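PDB 6UM4: malate dehydrogenase, which probably catalyses the reversible, NAD(P)-dependent oxidation of malate to oxaloacetate, as malate dehydrogenases do. Local coordinates for residues 98-103 with 115-120; 131-136 with 148-153; 176-181 with 341-346. One frame throughout, in Å; residues are numbered along the deposited sequence.

Contact 1 (98-103 with 115-120); sequences VTITVS and FRIANG
Between 98-103 and 115-120 the contact is purely apolar, and I117 makes the helix side of it. Its CG2 methyl lies 3.5 Å from CD1 of I100, closer than carbons usually pack, while its CD1 reaches CG2 of V102 more loosely at 4.4 Å. The two isoleucine side chains overlap head to tail. In I117 chi1 (-65°) parts the two branches, CG2 anti to the backbone N, and the extended chi2 carries CD1 on toward V102. I100 and V102, two apart on the strand, both point toward the helix and are buried; V102 also packs on L113 and L114 of the helix 108-118.

Hydrogen bonds stay within the helix end: N119 N binds F115 O, and G120 N binds I117 O at 3.0 Å, after which G120 leaves the helix with positive phi (88°). R116 forms salt bridges with E121 and D337, and its side chain packs on N119 of the second subunit.

This is the first beta-alpha-beta unit of a Rossmann-type NAD-binding domain, strand 98-102, helix 108-118 and strand 129-134, in which the helix packs on one face of the parallel sheet through aliphatic side chains such as I117.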
# COMPACT_ATOMS: atom_id res chain seq x y z
N VAL A 98 -18.45 2.73 8.84
CA VAL A 98 -18.66 3.78 7.85
C VAL A 98 -18.50 3.17 6.46
O VAL A 98 -17.85 2.14 6.28
CB VAL A 98 -17.70 4.97 8.04
CG1 VAL A 98 -17.84 5.53 9.45
CG2 VAL A 98 -16.25 4.50 7.77
N THR A 99 -19.10 3.83 5.48
CA THR A 99 -19.11 3.39 4.08
C THR A 99 -18.28 4.33 3.22
O THR A 99 -18.50 5.55 3.24
CB THR A 99 -20.56 3.35 3.58
OG1 THR A 99 -21.27 2.37 4.31
CG2 THR A 99 -20.61 3.00 2.10
N ILE A 100 -17.36 3.78 2.43
CA ILE A 100 -16.48 4.57 1.57
C ILE A 100 -16.69 4.13 0.12
O ILE A 100 -16.47 2.96 -0.21
CB ILE A 100 -15.00 4.41 1.95
CG1 ILE A 100 -14.78 4.59 3.45
CG2 ILE A 100 -14.14 5.40 1.19
CD1 ILE A 100 -13.63 3.70 3.99
N THR A 101 -17.05 5.06 -0.75
CA THR A 101 -17.17 4.79 -2.18
C THR A 101 -15.89 5.21 -2.89
O THR A 101 -15.42 6.34 -2.73
CB THR A 101 -18.36 5.54 -2.78
OG1 THR A 101 -19.55 5.22 -2.05
CG2 THR A 101 -18.55 5.16 -4.24
N VAL A 102 -15.33 4.32 -3.71
CA VAL A 102 -14.12 4.61 -4.47
C VAL A 102 -14.40 4.31 -5.93
O VAL A 102 -14.77 3.19 -6.28
CB VAL A 102 -12.89 3.80 -3.98
CG1 VAL A 102 -11.67 4.16 -4.82
CG2 VAL A 102 -12.62 4.06 -2.50
N SER A 103 -14.25 5.33 -6.78
CA SER A 103 -14.37 5.14 -8.22
C SER A 103 -13.00 4.80 -8.80
O SER A 103 -11.98 4.80 -8.11
CB SER A 103 -14.96 6.40 -8.87
OG SER A 103 -14.04 7.47 -8.81
N PHE A 115 -5.92 -1.06 0.07
CA PHE A 115 -5.32 -1.82 1.17
C PHE A 115 -4.97 -0.92 2.35
O PHE A 115 -5.04 -1.36 3.50
CB PHE A 115 -4.07 -2.60 0.70
CG PHE A 115 -4.37 -3.86 -0.09
CD1 PHE A 115 -4.32 -5.09 0.52
CD2 PHE A 115 -4.74 -3.78 -1.43
CE1 PHE A 115 -4.61 -6.25 -0.19
CE2 PHE A 115 -5.04 -4.91 -2.14
CZ PHE A 115 -4.98 -6.16 -1.53
N ARG A 116 -4.64 0.35 2.10
CA ARG A 116 -4.34 1.29 3.17
C ARG A 116 -5.61 1.97 3.68
O ARG A 116 -5.54 2.79 4.60
CB ARG A 116 -3.32 2.34 2.68
CG ARG A 116 -1.98 1.68 2.33
CD ARG A 116 -0.95 2.66 1.80
NE ARG A 116 -0.50 3.54 2.86
CZ ARG A 116 0.30 4.59 2.68
NH1 ARG A 116 0.73 4.90 1.47
NH2 ARG A 116 0.65 5.33 3.72
N ILE A 117 -6.76 1.63 3.11
CA ILE A 117 -8.03 1.83 3.79
C ILE A 117 -8.40 0.60 4.62
O ILE A 117 -8.69 0.70 5.81
CB ILE A 117 -9.13 2.16 2.76
CG1 ILE A 117 -8.84 3.50 2.06
CG2 ILE A 117 -10.50 2.25 3.43
CD1 ILE A 117 -9.77 3.69 0.88
N ALA A 118 -8.33 -0.58 4.00
CA ALA A 118 -8.78 -1.79 4.68
C ALA A 118 -7.95 -2.07 5.92
O ALA A 118 -8.45 -2.67 6.88
CB ALA A 118 -8.73 -2.98 3.72
N ASN A 119 -6.69 -1.63 5.94
CA ASN A 119 -5.83 -1.91 7.09
C ASN A 119 -6.13 -1.03 8.28
O ASN A 119 -5.55 -1.25 9.35
CB ASN A 119 -4.33 -1.77 6.69
CG ASN A 119 -3.92 -0.33 6.37
OD1 ASN A 119 -4.77 0.55 6.25
ND2 ASN A 119 -2.60 -0.08 6.17
N GLY A 120 -7.05 -0.08 8.15
CA GLY A 120 -7.37 0.86 9.21
C GLY A 120 -6.52 2.12 9.24
O GLY A 120 -6.71 2.95 10.14

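Contact 2 (131-136 with 148-153); sequences LRLLER and MELDDG
L150 projects from the helix 140-151 toward the strand 129-134 and meets two leucines with a single methyl. Its CD1 lies 3.9 Å from CD1 of L131, an ordinary van der Waals distance, and 4.3 Å from CD1 of L133. The side chains of L131 and L150 cross at about a right angle, so they touch methyl to methyl, not alongside. In L150 the CG carbon is anti to the carbonyl carbon (chi1 -81°), and the extended chi2 of 171° carries CD1 out to the strand. L131 and L133 alternate with R132, whose side chain leaves by the other face of the sheet, where it makes a cation-pi contact with Y162.

No hydrogen bond spans the two segments. Acidic residues of 148-153 face the second subunit: E149 forms a salt bridge with R327 of that subunit, and D152 one with its R319.

Both leucines of the strand also pack on the helix 108-118, L131 on I117 and L133 on L114, while L150 touches F115 of that helix and I161 of the strand 158-164. Helices 108-118 and 140-151 thus pack side by side on one face of the parallel sheet, both resting on L131 and L133.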
# COMPACT_ATOMS: atom_id res chain seq x y z
N LEU A 131 -16.49 -0.93 1.72
CA LEU A 131 -16.02 -0.36 0.46
C LEU A 131 -17.08 -0.58 -0.61
O LEU A 131 -17.54 -1.71 -0.81
CB LEU A 131 -14.70 -1.01 0.04
CG LEU A 131 -13.46 -0.64 0.85
CD1 LEU A 131 -12.27 -1.49 0.40
CD2 LEU A 131 -13.18 0.82 0.66
N ARG A 132 -17.46 0.49 -1.28
CA ARG A 132 -18.31 0.41 -2.45
C ARG A 132 -17.46 0.84 -3.63
O ARG A 132 -17.13 2.03 -3.77
CB ARG A 132 -19.56 1.28 -2.28
CG ARG A 132 -20.45 0.82 -1.11
CD ARG A 132 -21.75 1.64 -1.01
NE ARG A 132 -22.75 1.21 -1.98
CZ ARG A 132 -23.60 0.19 -1.77
NH1 ARG A 132 -23.42 -0.61 -0.72
NH2 ARG A 132 -24.51 -0.12 -2.68
N LEU A 133 -17.13 -0.11 -4.48
CA LEU A 133 -16.12 0.04 -5.51
C LEU A 133 -16.80 0.22 -6.86
O LEU A 133 -17.57 -0.66 -7.28
CB LEU A 133 -15.21 -1.18 -5.55
CG LEU A 133 -14.51 -1.52 -4.24
CD1 LEU A 133 -13.56 -2.70 -4.43
CD2 LEU A 133 -13.75 -0.26 -3.75
N LEU A 134 -16.49 1.31 -7.54
CA LEU A 134 -17.13 1.67 -8.80
C LEU A 134 -16.12 1.60 -9.94
O LEU A 134 -14.98 2.04 -9.80
CB LEU A 134 -17.71 3.09 -8.72
CG LEU A 134 -18.22 3.66 -10.03
CD1 LEU A 134 -19.38 2.80 -10.49
CD2 LEU A 134 -18.66 5.10 -9.89
N GLU A 135 -16.54 1.04 -11.07
CA GLU A 135 -15.71 0.99 -12.26
C GLU A 135 -16.59 1.12 -13.48
O GLU A 135 -17.82 1.07 -13.40
CB GLU A 135 -14.88 -0.32 -12.32
CG GLU A 135 -13.41 -0.19 -11.97
CD GLU A 135 -12.63 0.78 -12.89
OE1 GLU A 135 -13.10 1.07 -14.02
OE2 GLU A 135 -11.55 1.26 -12.48
N ARG A 136 -15.95 1.28 -14.64
CA ARG A 136 -16.66 1.25 -15.90
C ARG A 136 -17.24 -0.14 -16.14
O ARG A 136 -16.74 -1.13 -15.60
CB ARG A 136 -15.72 1.65 -17.03
CG ARG A 136 -15.43 3.15 -17.08
CD ARG A 136 -14.59 3.53 -18.30
NE ARG A 136 -13.88 4.79 -18.10
CZ ARG A 136 -14.31 5.98 -18.52
NH1 ARG A 136 -15.46 6.08 -19.17
NH2 ARG A 136 -13.58 7.07 -18.28
N MET A 148 -11.16 -10.02 -4.66
CA MET A 148 -10.44 -11.22 -4.25
C MET A 148 -9.15 -10.87 -3.51
O MET A 148 -8.86 -11.42 -2.45
CB MET A 148 -10.14 -12.08 -5.47
CG MET A 148 -11.33 -12.87 -5.94
SD MET A 148 -10.91 -13.92 -7.34
CE MET A 148 -11.64 -13.00 -8.68
N GLU A 149 -8.37 -9.92 -4.06
CA GLU A 149 -7.11 -9.57 -3.41
C GLU A 149 -7.35 -8.94 -2.05
O GLU A 149 -6.64 -9.24 -1.09
CB GLU A 149 -6.29 -8.64 -4.30
CG GLU A 149 -5.68 -9.31 -5.52
CD GLU A 149 -4.31 -8.72 -5.90
OE1 GLU A 149 -4.27 -7.92 -6.86
OE2 GLU A 149 -3.29 -9.03 -5.21
N LEU A 150 -8.36 -8.08 -1.96
CA LEU A 150 -8.67 -7.45 -0.68
C LEU A 150 -9.16 -8.46 0.35
O LEU A 150 -8.77 -8.40 1.52
CB LEU A 150 -9.73 -6.37 -0.89
CG LEU A 150 -9.25 -5.02 -1.40
CD1 LEU A 150 -10.46 -4.16 -1.76
CD2 LEU A 150 -8.39 -4.36 -0.36
N ASP A 151 -10.04 -9.39 -0.06
CA ASP A 151 -10.44 -10.46 0.85
C ASP A 151 -9.22 -11.22 1.36
O ASP A 151 -9.12 -11.50 2.56
CB ASP A 151 -11.41 -11.43 0.16
CG ASP A 151 -12.78 -10.82 -0.04
OD1 ASP A 151 -13.16 -9.95 0.78
OD2 ASP A 151 -13.45 -11.19 -1.03
N ASP A 152 -8.28 -11.53 0.47
CA ASP A 152 -7.06 -12.24 0.83
C ASP A 152 -6.14 -11.43 1.73
O ASP A 152 -5.13 -11.97 2.19
CB ASP A 152 -6.29 -12.63 -0.44
CG ASP A 152 -7.05 -13.61 -1.28
OD1 ASP A 152 -8.01 -14.19 -0.74
OD2 ASP A 152 -6.70 -13.82 -2.46
N GLY A 153 -6.45 -10.15 1.95
CA GLY A 153 -5.78 -9.42 3.00
C GLY A 153 -6.24 -9.78 4.39
O GLY A 153 -5.53 -9.45 5.35

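Contact 3 (176-181 with 341-346); sequences YAILLG and KHMHDW
At the junction between the NAD-binding domain and the alpha/beta C-terminal domain, the two halves of the lactate/malate dehydrogenase fold, M343 reaches from the C-terminal domain to the NAD-binding sheet. This residue of the helix 332-348 points at the strand 176-179 and meets two of its residues with different parts of its side chain. Its CG lies 3.8 Å from CD1 of I178 and 4.1 Å from CG1 of the same residue; I178 and M343 lie alongside, pointing opposite ways. Its terminal methyl, CE, comes obliquely to the ring of Y176, 3.7 Å from CD1. Bends at chi2 (-58°) and chi3 (-53°) curl the thioether chain, so that CG faces I178 and CE reaches Y176. L220, on the next strand of the sheet, and M122 also pack on M343.

Away from the strand, H344 ND1 donates to D345 OD1 at 2.9 Å, nearly in the imidazole plane and on the anti side of the carboxylate. D345 OD2 is held in turn by a salt bridge to R250 and a hydrogen bond from N350. H342 NE2 is hydrogen-bonded to T246 OG1.

Across these two segments the chemistry is wholly apolar: one methionine side chain lies across both an aliphatic and an aromatic neighbour, touching each by carbon, and the two domains meet here by close fit and dispersion, without the directional demands of a hydrogen bond.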
# COMPACT_ATOMS: atom_id res chain seq x y z
N TYR A 176 -18.06 8.58 2.91
CA TYR A 176 -16.86 9.08 2.28
C TYR A 176 -16.86 8.67 0.83
O TYR A 176 -17.36 7.60 0.47
CB TYR A 176 -15.62 8.51 2.97
CG TYR A 176 -15.55 8.82 4.44
CD1 TYR A 176 -15.19 10.09 4.89
CD2 TYR A 176 -15.87 7.88 5.39
CE1 TYR A 176 -15.14 10.39 6.25
CE2 TYR A 176 -15.82 8.17 6.75
CZ TYR A 176 -15.45 9.42 7.17
OH TYR A 176 -15.41 9.70 8.52
N ALA A 177 -16.31 9.53 -0.02
CA ALA A 177 -16.13 9.16 -1.42
C ALA A 177 -14.78 9.68 -1.89
O ALA A 177 -14.45 10.86 -1.69
CB ALA A 177 -17.27 9.68 -2.30
N ILE A 178 -14.00 8.81 -2.51
CA ILE A 178 -12.71 9.16 -3.10
C ILE A 178 -12.84 8.94 -4.60
O ILE A 178 -13.09 7.81 -5.04
CB ILE A 178 -11.55 8.34 -2.51
CG1 ILE A 178 -11.43 8.63 -1.01
CG2 ILE A 178 -10.22 8.69 -3.21
CD1 ILE A 178 -10.41 7.78 -0.31
N LEU A 179 -12.74 10.01 -5.37
CA LEU A 179 -13.07 9.98 -6.79
C LEU A 179 -11.78 9.94 -7.59
O LEU A 179 -11.18 10.98 -7.87
CB LEU A 179 -13.94 11.18 -7.15
CG LEU A 179 -15.19 11.18 -6.28
CD1 LEU A 179 -16.22 12.19 -6.73
CD2 LEU A 179 -15.79 9.74 -6.28
N LEU A 180 -11.37 8.72 -7.97
CA LEU A 180 -10.18 8.49 -8.78
C LEU A 180 -10.53 8.42 -10.25
O LEU A 180 -9.69 8.75 -11.10
CB LEU A 180 -9.50 7.18 -8.37
CG LEU A 180 -9.19 6.98 -6.89
CD1 LEU A 180 -8.65 5.56 -6.63
CD2 LEU A 180 -8.17 8.02 -6.44
N GLY A 181 -11.75 8.01 -10.56
CA GLY A 181 -12.12 7.75 -11.93
C GLY A 181 -12.41 9.02 -12.71
O GLY A 181 -12.96 9.99 -12.20
N LYS A 341 -3.35 10.28 3.14
CA LYS A 341 -3.03 11.36 4.07
C LYS A 341 -4.11 12.45 4.05
O LYS A 341 -4.50 12.98 5.10
CB LYS A 341 -1.65 11.96 3.75
CG LYS A 341 -0.44 11.10 4.19
CD LYS A 341 0.86 11.77 3.77
CE LYS A 341 2.09 11.18 4.44
NZ LYS A 341 2.52 9.87 3.86
N HIS A 342 -4.59 12.82 2.86
CA HIS A 342 -5.62 13.85 2.77
C HIS A 342 -6.87 13.45 3.56
O HIS A 342 -7.38 14.23 4.37
CB HIS A 342 -5.96 14.12 1.31
CG HIS A 342 -7.09 15.10 1.11
ND1 HIS A 342 -6.93 16.30 0.46
CD2 HIS A 342 -8.40 15.05 1.47
CE1 HIS A 342 -8.08 16.95 0.43
NE2 HIS A 342 -8.99 16.22 1.04
N MET A 343 -7.39 12.23 3.33
CA MET A 343 -8.60 11.81 4.03
C MET A 343 -8.33 11.64 5.52
O MET A 343 -9.15 12.05 6.36
CB MET A 343 -9.13 10.50 3.45
CG MET A 343 -9.64 10.64 2.06
SD MET A 343 -10.94 11.88 2.05
CE MET A 343 -12.04 11.27 3.35
N HIS A 344 -7.20 11.04 5.87
CA HIS A 344 -6.87 10.82 7.27
C HIS A 344 -6.87 12.12 8.06
O HIS A 344 -7.49 12.20 9.13
CB HIS A 344 -5.50 10.14 7.37
CG HIS A 344 -4.97 10.10 8.76
ND1 HIS A 344 -4.35 11.18 9.35
CD2 HIS A 344 -5.03 9.13 9.70
CE1 HIS A 344 -4.03 10.87 10.59
NE2 HIS A 344 -4.42 9.63 10.83
N ASP A 345 -6.17 13.14 7.55
CA ASP A 345 -6.13 14.45 8.20
C ASP A 345 -7.51 15.12 8.20
O ASP A 345 -7.89 15.76 9.19
CB ASP A 345 -5.08 15.33 7.52
CG ASP A 345 -3.64 14.77 7.67
OD1 ASP A 345 -3.45 13.78 8.42
OD2 ASP A 345 -2.70 15.33 7.05
N TRP A 346 -8.27 14.99 7.11
CA TRP A 346 -9.61 15.57 7.06
C TRP A 346 -10.48 15.04 8.20
O TRP A 346 -11.21 15.81 8.85
CB TRP A 346 -10.26 15.25 5.71
CG TRP A 346 -11.36 16.19 5.24
CD1 TRP A 346 -11.89 17.25 5.92
CD2 TRP A 346 -12.04 16.15 3.96
NE1 TRP A 346 -12.86 17.87 5.14
CE2 TRP A 346 -12.96 17.23 3.94
CE3 TRP A 346 -11.95 15.30 2.84
CZ2 TRP A 346 -13.79 17.48 2.84
CZ3 TRP A 346 -12.77 15.57 1.74
CH2 TRP A 346 -13.69 16.64 1.76

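How the contacts relate
Contacts 1, 2 and 3 all reach one parallel sheet, in which the strand 98-102 lies between 129-134 and 176-179. Contact 1 is therefore the middle member, its centre about 9 Å from those of the other two, which are about 16 Å apart with nearest atoms about 6 Å from each other. Probable backbone hydrogen bonds join the strands, from R132 N to I100 O (2.9 Å) and from T101 N to Y176 O (2.8 Å). Contacts 1 and 2 belong to successive beta-alpha-beta units of the NAD-binding domain; contact 3 ties the sheet to the C-terminal domain. All three reach the second subunit, and K341 of contact 3 is hydrogen-bonded to G153 of contact 2 in the other subunit.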